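Local atomic coordinates of ethylbenzene dehydrogenase beta-subunit (Aromatoleum aromaticum, PDB entry 2IVF), a protein that binds three [4Fe-4S] clusters and one [3Fe-4S] cluster and, as a ferredoxin-like subunit of a larger complex, probably relays electrons. Residues K16-D24 with Y169-V177; L147-A158 with G265-V273. One frame throughout, in Å; residues are numbered along the deposited sequence.

Both contacts touch the same iron/sulfur cluster, and their centres lie about 10 Å apart. Interaction 2 supplies it with two cysteine sulfurs, from Cys-151 and Cys-154, whereas interaction 1 reaches it through the side chain of Val-177 alone. The contacts also touch each other. Among the touches between them, Lys-170 NZ of interaction 1 lies 2.7 Å from O of Cys-154, itself a cluster ligand in interaction 2, probably a hydrogen bond. In the sheet, strands 19-24 and 270-273 are neighbours, with Ile-23 N 2.8 Å from Tyr-271 O. Along the chain the segments alternate, which interlaces the N-terminal strand with the cluster-binding region.

Interaction 1: K16-D24 with Y169-V177; sequences KRQLVTVID and YKREDNGIV. With SF4 (iron/sulfur cluster), chain S.
The amide of Gln-18 is the flat group that faces across this contact, and it is used at both of its polar atoms. Lys-170 NZ reaches OE1 in the carbonyl plane, on a lone pair, at 2.7 Å, while NE2 turns back to the O of Leu-19, which lies close to the amide plane. Held at both ends, the amide has little freedom to rotate. The second flat group, the guanidinium of Arg-171, takes Asp-173 OD1 at its edge, in plane, in a salt bridge within the turn; Arg-171 also pairs with Glu-65 of the alpha-subunit.

Lys-170 arrives with an extended chain that bends only at its last torsion (chi4 65°), and there its ammonium also donates to Gly-175 O. Nearby, Leu-19 N gives a nearly straight bond (170°) of 2.8 Å to Asn-174 O. Asn-174 CB lies 3.7 Å from Leu-19 CD1, which also packs against Ile-176 CD1, the two side chains passing obliquely. With Asn-174 CG in the crowded position (chi1 54°), OD1 accepts from Ile-176 N and forms an Asx turn.

At the exposed end, Lys-16 and Glu-172 cross at about a right angle. It is the methylene CD of Lys-16 that meets Glu-172 OE2, at 3.2 Å; NZ stays 4.6 Å from that oxygen and lies instead 3.4 Å from Gly-175 CA. The CA of Lys-16 makes a straight C-H...O contact with Glu-172 O.

Gly-175, with positive phi, helps close the reversal, and Arg-171 N bonds to Ile-176 O. This is the connecting loop of a two-stranded beta-hairpin, 168-170 with 177-179, in a 4Fe-4S dicluster domain, where Val-177 CG2 comes within 3.9 Å of cluster sulfur S1.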
loop_
_atom_site.group_PDB
_atom_site.type_symbol
_atom_site.label_atom_id
_atom_site.label_comp_id
_atom_site.label_asym_id
_atom_site.label_seq_id
_atom_site.Cartn_x
_atom_site.Cartn_y
_atom_site.Cartn_z
ATOM N N LYS B 16 30.074 -3.441 -28.348
ATOM C CA LYS B 16 28.606 -3.223 -28.271
ATOM C C LYS B 16 27.973 -4.285 -27.391
ATOM O O LYS B 16 28.217 -5.493 -27.543
ATOM C CB LYS B 16 27.950 -3.221 -29.663
ATOM C CG LYS B 16 26.438 -2.831 -29.675
ATOM C CD LYS B 16 26.182 -1.331 -29.446
ATOM C CE LYS B 16 24.726 -1.020 -29.040
ATOM N NZ LYS B 16 24.363 -1.625 -27.715
ATOM N N ARG B 17 27.187 -3.813 -26.441
ATOM C CA ARG B 17 26.432 -4.661 -25.558
ATOM C C ARG B 17 25.113 -3.976 -25.256
ATOM O O ARG B 17 24.918 -2.789 -25.528
ATOM C CB ARG B 17 27.197 -4.893 -24.253
ATOM C CG ARG B 17 28.623 -5.354 -24.462
ATOM C CD ARG B 17 29.305 -5.598 -23.122
ATOM N NE ARG B 17 28.809 -6.801 -22.474
ATOM C CZ ARG B 17 29.249 -7.248 -21.300
ATOM N NH1 ARG B 17 30.177 -6.582 -20.634
ATOM N NH2 ARG B 17 28.744 -8.357 -20.771
ATOM N N GLN B 18 24.219 -4.729 -24.665
ATOM C CA GLN B 18 22.885 -4.259 -24.405
ATOM C C GLN B 18 22.474 -4.669 -23.007
ATOM O O GLN B 18 22.386 -5.871 -22.715
ATOM C CB GLN B 18 21.920 -4.893 -25.387
ATOM C CG GLN B 18 20.485 -4.458 -25.218
ATOM C CD GLN B 18 20.261 -2.979 -25.488
ATOM O OE1 GLN B 18 20.571 -2.482 -26.574
ATOM N NE2 GLN B 18 19.701 -2.264 -24.506
ATOM N N LEU B 19 22.219 -3.668 -22.180
ATOM C CA LEU B 19 21.587 -3.877 -20.900
ATOM C C LEU B 19 20.141 -4.235 -21.104
ATOM O O LEU B 19 19.454 -3.627 -21.902
ATOM C CB LEU B 19 21.728 -2.634 -20.018
ATOM C CG LEU B 19 23.137 -2.353 -19.454
ATOM C CD1 LEU B 19 23.265 -0.992 -18.708
ATOM C CD2 LEU B 19 23.544 -3.478 -18.532
ATOM N N VAL B 20 19.698 -5.243 -20.377
ATOM C CA VAL B 20 18.326 -5.704 -20.435
ATOM C C VAL B 20 17.774 -5.951 -19.055
ATOM O O VAL B 20 18.520 -6.173 -18.078
ATOM C CB VAL B 20 18.158 -6.975 -21.276
ATOM C CG1 VAL B 20 18.881 -6.845 -22.669
ATOM C CG2 VAL B 20 18.600 -8.152 -20.532
ATOM N N THR B 21 16.441 -5.844 -18.981
ATOM C CA THR B 21 15.714 -6.173 -17.800
ATOM C C THR B 21 14.731 -7.277 -18.162
ATOM O O THR B 21 14.144 -7.299 -19.250
ATOM C CB THR B 21 14.929 -4.957 -17.254
ATOM O OG1 THR B 21 15.838 -3.957 -16.718
ATOM C CG2 THR B 21 13.971 -5.414 -16.140
ATOM N N VAL B 22 14.579 -8.211 -17.265
ATOM C CA VAL B 22 13.517 -9.198 -17.349
ATOM C C VAL B 22 12.530 -8.884 -16.219
ATOM O O VAL B 22 12.929 -8.621 -15.074
ATOM C CB VAL B 22 14.040 -10.625 -17.177
ATOM C CG1 VAL B 22 12.895 -11.619 -16.896
ATOM C CG2 VAL B 22 14.858 -11.020 -18.430
ATOM N N ILE B 23 11.242 -8.922 -16.529
ATOM C CA ILE B 23 10.191 -8.661 -15.520
ATOM C C ILE B 23 9.274 -9.854 -15.484
ATOM O O ILE B 23 8.719 -10.229 -16.505
ATOM C CB ILE B 23 9.360 -7.419 -15.909
ATOM C CG1 ILE B 23 10.316 -6.213 -16.039
ATOM C CG2 ILE B 23 8.138 -7.221 -14.959
ATOM C CD1 ILE B 23 9.667 -4.858 -16.418
ATOM N N ASP B 24 9.143 -10.484 -14.325
ATOM C CA ASP B 24 8.383 -11.735 -14.206
ATOM C C ASP B 24 6.987 -11.370 -13.794
ATOM O O ASP B 24 6.741 -11.072 -12.639
ATOM C CB ASP B 24 9.009 -12.677 -13.169
ATOM C CG ASP B 24 8.330 -14.028 -13.137
ATOM O OD1 ASP B 24 7.172 -14.141 -13.664
ATOM O OD2 ASP B 24 8.925 -14.971 -12.570
ATOM N N TYR B 169 20.545 9.472 -28.794
ATOM C CA TYR B 169 21.582 8.534 -29.156
ATOM C C TYR B 169 21.516 7.282 -28.317
ATOM O O TYR B 169 20.859 7.251 -27.272
ATOM C CB TYR B 169 22.971 9.149 -29.032
ATOM C CG TYR B 169 23.338 9.583 -27.643
ATOM C CD1 TYR B 169 22.878 10.798 -27.132
ATOM C CD2 TYR B 169 24.149 8.790 -26.828
ATOM C CE1 TYR B 169 23.220 11.212 -25.874
ATOM C CE2 TYR B 169 24.496 9.205 -25.564
ATOM C CZ TYR B 169 24.034 10.410 -25.085
ATOM O OH TYR B 169 24.378 10.823 -23.815
ATOM N N LYS B 170 22.171 6.241 -28.820
ATOM C CA LYS B 170 22.184 4.950 -28.142
ATOM C C LYS B 170 23.631 4.689 -27.808
ATOM O O LYS B 170 24.471 4.658 -28.707
ATOM C CB LYS B 170 21.684 3.860 -29.064
ATOM C CG LYS B 170 21.496 2.508 -28.384
ATOM C CD LYS B 170 20.783 1.533 -29.336
ATOM C CE LYS B 170 20.733 0.087 -28.750
ATOM N NZ LYS B 170 19.903 -0.021 -27.511
ATOM N N ARG B 171 23.910 4.543 -26.531
ATOM C CA ARG B 171 25.256 4.284 -26.067
ATOM C C ARG B 171 25.749 2.977 -26.646
ATOM O O ARG B 171 25.048 1.970 -26.605
ATOM C CB ARG B 171 25.269 4.235 -24.571
ATOM C CG ARG B 171 25.305 5.595 -23.892
ATOM C CD ARG B 171 26.041 5.484 -22.582
ATOM N NE ARG B 171 27.460 5.191 -22.821
ATOM C CZ ARG B 171 28.450 6.072 -22.720
ATOM N NH1 ARG B 171 28.213 7.337 -22.405
ATOM N NH2 ARG B 171 29.701 5.682 -22.971
ATOM N N GLU B 172 26.933 2.993 -27.243
ATOM C CA GLU B 172 27.459 1.761 -27.799
ATOM C C GLU B 172 27.972 0.811 -26.709
ATOM O O GLU B 172 28.040 -0.385 -26.940
ATOM C CB GLU B 172 28.553 2.028 -28.836
ATOM C CG GLU B 172 28.082 2.792 -30.093
ATOM C CD GLU B 172 27.147 1.971 -30.993
ATOM O OE1 GLU B 172 27.579 1.644 -32.139
ATOM O OE2 GLU B 172 26.003 1.650 -30.557
ATOM N N ASP B 173 28.299 1.317 -25.529
ATOM C CA ASP B 173 28.909 0.475 -24.533
ATOM C C ASP B 173 27.852 -0.423 -23.822
ATOM O O ASP B 173 28.136 -1.573 -23.474
ATOM C CB ASP B 173 29.770 1.318 -23.569
ATOM C CG ASP B 173 28.950 2.258 -22.709
ATOM O OD1 ASP B 173 27.901 2.724 -23.198
ATOM O OD2 ASP B 173 29.348 2.547 -21.537
ATOM N N ASN B 174 26.635 0.086 -23.666
ATOM C CA ASN B 174 25.602 -0.621 -22.904
ATOM C C ASN B 174 24.161 -0.575 -23.462
ATOM O O ASN B 174 23.215 -1.097 -22.837
ATOM C CB ASN B 174 25.619 -0.094 -21.477
ATOM C CG ASN B 174 25.485 1.425 -21.404
ATOM O OD1 ASN B 174 24.872 2.050 -22.266
ATOM N ND2 ASN B 174 26.085 2.023 -20.378
ATOM N N GLY B 175 24.014 0.057 -24.622
ATOM C CA GLY B 175 22.747 0.151 -25.352
ATOM C C GLY B 175 21.741 1.113 -24.766
ATOM O O GLY B 175 20.592 1.128 -25.194
ATOM N N ILE B 176 22.162 1.939 -23.813
ATOM C CA ILE B 176 21.256 2.924 -23.220
ATOM C C ILE B 176 20.964 4.032 -24.213
ATOM O O ILE B 176 21.904 4.598 -24.850
ATOM C CB ILE B 176 21.831 3.516 -21.918
ATOM C CG1 ILE B 176 21.999 2.399 -20.864
ATOM C CG2 ILE B 176 20.898 4.597 -21.351
ATOM C CD1 ILE B 176 22.753 2.863 -19.570
ATOM N N VAL B 177 19.662 4.288 -24.386
ATOM C CA VAL B 177 19.175 5.303 -25.311
ATOM C C VAL B 177 18.912 6.551 -24.496
ATOM O O VAL B 177 18.276 6.505 -23.455
ATOM C CB VAL B 177 17.904 4.837 -26.047
ATOM C CG1 VAL B 177 17.345 5.984 -26.949
ATOM C CG2 VAL B 177 18.221 3.586 -26.843
HETATM FE FE1 SF4 S . 10.686 4.221 -27.159
HETATM FE FE2 SF4 S . 13.092 4.934 -27.948
HETATM FE FE3 SF4 S . 12.470 2.275 -27.675
HETATM FE FE4 SF4 S . 12.724 3.832 -25.431
HETATM S S1 SF4 S . 14.382 3.299 -26.954
HETATM S S2 SF4 S . 11.022 2.352 -25.920
HETATM S S3 SF4 S . 11.976 5.827 -26.198
HETATM S S4 SF4 S . 11.590 3.740 -29.222
#

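Interaction 2: L147-A158 with G265-V273; sequences LARMCNHCTNPA and GTGPNIYYV. With SF4 (iron/sulfur cluster), chain S.
A ferredoxin-type cluster-binding loop of the 4Fe-4S dicluster domain is clasped here by residues 265-273. Cys-154 SG binds iron FE3 and Cys-151 SG binds iron FE4, both at 2.3 Å. The Cys-154 sulfur is flanked by Thr-266, whose OG1 stands 3.2 Å away, brought there by a chi1 of 70° that puts this hydroxyl between the backbone N and the carbonyl carbon.

The two backbones run past each other in bonded steps. Asn-269 N donates to Asn-152 O, Thr-155 N to Gly-267 O, and Asn-156 N to Thr-266 O. The side chain of Asn-156, with CG anti to its N (chi1 179°), extends the series by sending ND2 to Gly-265 O at 3.1 Å.

Cys-151, Cys-154 and Cys-159 follow the CxxCxxxxC spacing of such loops; Cys-159 and Cys-194 also line this pocket. The sulfur of Cys-151 also accepts from His-153 N and lies over the centre of one face of the His-153 ring, whose ND1 is bonded to Val-177 N.

Between loop and strand, Asn-152 is wedged against Pro-268, the two side chains side by side with their CB atoms 3.5 Å apart. Its OD1 accepts hydrogen bonds from two waters; one lies within hydrogen-bonding distance of Met-150 O and Tyr-272 OH as well, and the other also donates to Ile-270 O. Ile-270 CD1 touches Met-150 CE at 3.6 Å and also approaches Cys-151 O. Strands 147-149 and 270-273 belong to different sheets and run nearly antiparallel, their axes 9.3 Å apart. Tyr-272 spans that gap: its OH hydrogen-bonds to Ala-148 O, which lies at the ring edge, while Leu-147 CD1 packs against CE2, the two side chains crossing at about a right angle.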
loop_
_atom_site.group_PDB
_atom_site.type_symbol
_atom_site.label_atom_id
_atom_site.label_comp_id
_atom_site.label_asym_id
_atom_site.label_seq_id
_atom_site.Cartn_x
_atom_site.Cartn_y
_atom_site.Cartn_z
ATOM N N LEU B 147 1.429 -4.787 -14.950
ATOM C CA LEU B 147 2.361 -4.689 -16.048
ATOM C C LEU B 147 3.268 -3.472 -15.882
ATOM O O LEU B 147 2.846 -2.323 -16.104
ATOM C CB LEU B 147 1.588 -4.608 -17.359
ATOM C CG LEU B 147 2.462 -4.488 -18.630
ATOM C CD1 LEU B 147 3.426 -5.680 -18.727
ATOM C CD2 LEU B 147 1.595 -4.357 -19.931
ATOM N N ALA B 148 4.493 -3.761 -15.443
ATOM C CA ALA B 148 5.556 -2.790 -15.281
ATOM C C ALA B 148 6.243 -2.550 -16.584
ATOM O O ALA B 148 6.522 -3.488 -17.361
ATOM C CB ALA B 148 6.585 -3.237 -14.191
ATOM N N ARG B 149 6.523 -1.280 -16.839
ATOM C CA ARG B 149 7.118 -0.879 -18.074
ATOM C C ARG B 149 8.072 0.282 -17.849
ATOM O O ARG B 149 7.857 1.115 -16.965
ATOM C CB ARG B 149 6.048 -0.469 -19.081
ATOM C CG ARG B 149 5.135 -1.614 -19.546
ATOM C CD ARG B 149 4.011 -1.112 -20.378
ATOM N NE ARG B 149 4.644 -0.446 -21.497
ATOM C CZ ARG B 149 4.343 0.750 -21.968
ATOM N NH1 ARG B 149 3.356 1.455 -21.477
ATOM N NH2 ARG B 149 5.065 1.252 -22.962
ATOM N N MET B 150 9.088 0.343 -18.683
ATOM C CA MET B 150 9.990 1.477 -18.730
ATOM C C MET B 150 10.388 1.633 -20.190
ATOM O O MET B 150 9.835 0.949 -21.063
ATOM C CB MET B 150 11.263 1.220 -17.892
ATOM C CG MET B 150 11.066 0.669 -16.527
ATOM S SD MET B 150 10.980 -1.138 -16.410
ATOM C CE MET B 150 12.752 -1.515 -16.562
ATOM N N CYS B 151 11.383 2.468 -20.467
ATOM C CA CYS B 151 11.910 2.526 -21.829
ATOM C C CYS B 151 12.599 1.195 -22.080
ATOM O O CYS B 151 13.282 0.663 -21.212
ATOM C CB CYS B 151 12.869 3.682 -22.046
ATOM S SG CYS B 151 13.930 3.517 -23.499
ATOM N N ASN B 152 12.414 0.672 -23.288
ATOM C CA ASN B 152 12.940 -0.618 -23.661
ATOM C C ASN B 152 14.384 -0.580 -24.162
ATOM O O ASN B 152 14.933 -1.616 -24.475
ATOM C CB ASN B 152 11.994 -1.273 -24.704
ATOM C CG ASN B 152 10.615 -1.457 -24.167
ATOM O OD1 ASN B 152 10.417 -2.247 -23.231
ATOM N ND2 ASN B 152 9.669 -0.660 -24.650
ATOM N N HIS B 153 14.987 0.605 -24.278
ATOM C CA HIS B 153 16.336 0.746 -24.811
ATOM C C HIS B 153 16.562 -0.100 -26.015
ATOM O O HIS B 153 17.522 -0.885 -26.127
ATOM C CB HIS B 153 17.367 0.553 -23.709
ATOM C CG HIS B 153 17.184 1.533 -22.613
ATOM N ND1 HIS B 153 17.645 2.832 -22.701
ATOM C CD2 HIS B 153 16.476 1.461 -21.460
ATOM C CE1 HIS B 153 17.281 3.494 -21.621
ATOM N NE2 HIS B 153 16.583 2.683 -20.847
ATOM N N CYS B 154 15.641 0.124 -26.954
ATOM C CA CYS B 154 15.520 -0.644 -28.152
ATOM C C CYS B 154 16.799 -0.755 -28.958
ATOM O O CYS B 154 17.663 0.137 -28.962
ATOM C CB CYS B 154 14.408 -0.029 -29.004
ATOM S SG CYS B 154 12.846 0.065 -28.118
ATOM N N THR B 155 16.894 -1.864 -29.672
ATOM C CA THR B 155 17.999 -2.083 -30.626
ATOM C C THR B 155 17.788 -1.267 -31.881
ATOM O O THR B 155 18.746 -0.804 -32.505
ATOM C CB THR B 155 18.040 -3.572 -31.002
ATOM O OG1 THR B 155 18.254 -4.341 -29.816
ATOM C CG2 THR B 155 19.120 -3.862 -32.012
ATOM N N ASN B 156 16.521 -1.085 -32.274
ATOM C CA ASN B 156 16.208 -0.236 -33.415
ATOM C C ASN B 156 15.252 0.866 -32.983
ATOM O O ASN B 156 14.069 0.824 -33.326
ATOM C CB ASN B 156 15.611 -1.050 -34.530
ATOM C CG ASN B 156 15.242 -0.199 -35.722
ATOM O OD1 ASN B 156 15.987 0.712 -36.078
ATOM N ND2 ASN B 156 14.059 -0.456 -36.327
ATOM N N PRO B 157 15.751 1.833 -32.188
ATOM C CA PRO B 157 14.886 2.814 -31.530
ATOM C C PRO B 157 14.235 3.772 -32.507
ATOM O O PRO B 157 14.919 4.373 -33.359
ATOM C CB PRO B 157 15.806 3.539 -30.545
ATOM C CG PRO B 157 17.174 3.184 -30.906
ATOM C CD PRO B 157 17.167 1.998 -31.846
ATOM N N ALA B 158 12.918 3.876 -32.413
ATOM C CA ALA B 158 12.167 4.717 -33.330
ATOM C C ALA B 158 12.339 6.178 -32.943
ATOM O O ALA B 158 12.382 7.034 -33.805
ATOM C CB ALA B 158 10.733 4.326 -33.355
ATOM N N GLY B 265 8.395 -3.162 -34.126
ATOM C CA GLY B 265 9.563 -3.064 -35.009
ATOM C C GLY B 265 10.834 -2.482 -34.426
ATOM O O GLY B 265 11.819 -2.288 -35.157
ATOM N N THR B 266 10.852 -2.247 -33.122
ATOM C CA THR B 266 11.964 -1.556 -32.501
ATOM C C THR B 266 12.988 -2.461 -31.818
ATOM O O THR B 266 14.050 -1.982 -31.457
ATOM C CB THR B 266 11.479 -0.534 -31.461
ATOM O OG1 THR B 266 10.936 -1.198 -30.311
ATOM C CG2 THR B 266 10.416 0.398 -32.071
ATOM N N GLY B 267 12.702 -3.749 -31.669
ATOM C CA GLY B 267 13.639 -4.632 -30.978
ATOM C C GLY B 267 13.823 -4.224 -29.525
ATOM O O GLY B 267 14.929 -3.903 -29.071
ATOM N N PRO B 268 12.750 -4.261 -28.745
ATOM C CA PRO B 268 12.818 -3.837 -27.370
ATOM C C PRO B 268 13.674 -4.756 -26.520
ATOM O O PRO B 268 13.771 -5.946 -26.822
ATOM C CB PRO B 268 11.374 -3.962 -26.903
ATOM C CG PRO B 268 10.848 -5.011 -27.787
ATOM C CD PRO B 268 11.415 -4.755 -29.077
ATOM N N ASN B 269 14.256 -4.202 -25.457
ATOM C CA ASN B 269 15.158 -4.946 -24.611
ATOM C C ASN B 269 14.737 -4.977 -23.158
ATOM O O ASN B 269 15.543 -5.055 -22.251
ATOM C CB ASN B 269 16.574 -4.433 -24.800
ATOM C CG ASN B 269 17.079 -4.692 -26.168
ATOM O OD1 ASN B 269 17.416 -3.760 -26.941
ATOM N ND2 ASN B 269 17.135 -5.955 -26.526
ATOM N N ILE B 270 13.432 -4.943 -22.951
ATOM C CA ILE B 270 12.845 -5.490 -21.752
ATOM C C ILE B 270 12.054 -6.752 -22.125
ATOM O O ILE B 270 11.393 -6.787 -23.164
ATOM C CB ILE B 270 11.949 -4.470 -21.093
ATOM C CG1 ILE B 270 12.835 -3.263 -20.664
ATOM C CG2 ILE B 270 11.231 -5.101 -19.868
ATOM C CD1 ILE B 270 12.001 -2.092 -20.080
ATOM N N TYR B 271 12.133 -7.777 -21.272
ATOM C CA TYR B 271 11.526 -9.065 -21.568
ATOM C C TYR B 271 10.703 -9.507 -20.386
ATOM O O TYR B 271 11.116 -9.369 -19.245
ATOM C CB TYR B 271 12.580 -10.094 -21.943
ATOM C CG TYR B 271 13.443 -9.647 -23.091
ATOM C CD1 TYR B 271 14.522 -8.784 -22.888
ATOM C CD2 TYR B 271 13.194 -10.093 -24.391
ATOM C CE1 TYR B 271 15.305 -8.356 -23.969
ATOM C CE2 TYR B 271 13.949 -9.668 -25.450
ATOM C CZ TYR B 271 15.008 -8.823 -25.243
ATOM O OH TYR B 271 15.712 -8.480 -26.354
ATOM N N TYR B 272 9.554 -10.069 -20.690
ATOM C CA TYR B 272 8.544 -10.365 -19.701
ATOM C C TYR B 272 8.269 -11.863 -19.651
ATOM O O TYR B 272 8.140 -12.508 -20.681
ATOM C CB TYR B 272 7.246 -9.660 -20.070
ATOM C CG TYR B 272 7.327 -8.174 -19.937
ATOM C CD1 TYR B 272 7.800 -7.394 -21.000
ATOM C CD2 TYR B 272 6.879 -7.532 -18.791
ATOM C CE1 TYR B 272 7.855 -6.027 -20.883
ATOM C CE2 TYR B 272 6.968 -6.176 -18.647
ATOM C CZ TYR B 272 7.448 -5.426 -19.690
ATOM O OH TYR B 272 7.502 -4.065 -19.581
ATOM N N VAL B 273 8.286 -12.419 -18.446
ATOM C CA VAL B 273 7.780 -13.793 -18.205
ATOM C C VAL B 273 6.262 -13.660 -18.088
ATOM O O VAL B 273 5.740 -12.976 -17.177
ATOM C CB VAL B 273 8.350 -14.447 -16.936
ATOM C CG1 VAL B 273 7.895 -15.904 -16.851
ATOM C CG2 VAL B 273 9.909 -14.356 -16.924
HETATM FE FE1 SF4 S . 10.686 4.221 -27.159
HETATM FE FE2 SF4 S . 13.092 4.934 -27.948
HETATM FE FE3 SF4 S . 12.470 2.275 -27.675
HETATM FE FE4 SF4 S . 12.724 3.832 -25.431
HETATM S S1 SF4 S . 14.382 3.299 -26.954
HETATM S S2 SF4 S . 11.022 2.352 -25.920
HETATM S S3 SF4 S . 11.976 5.827 -26.198
HETATM S S4 SF4 S . 11.590 3.740 -29.222
HETATM O O HOH W 1 8.558 -2.007 -21.083
HETATM O O HOH W 2 9.531 -5.068 -24.114
#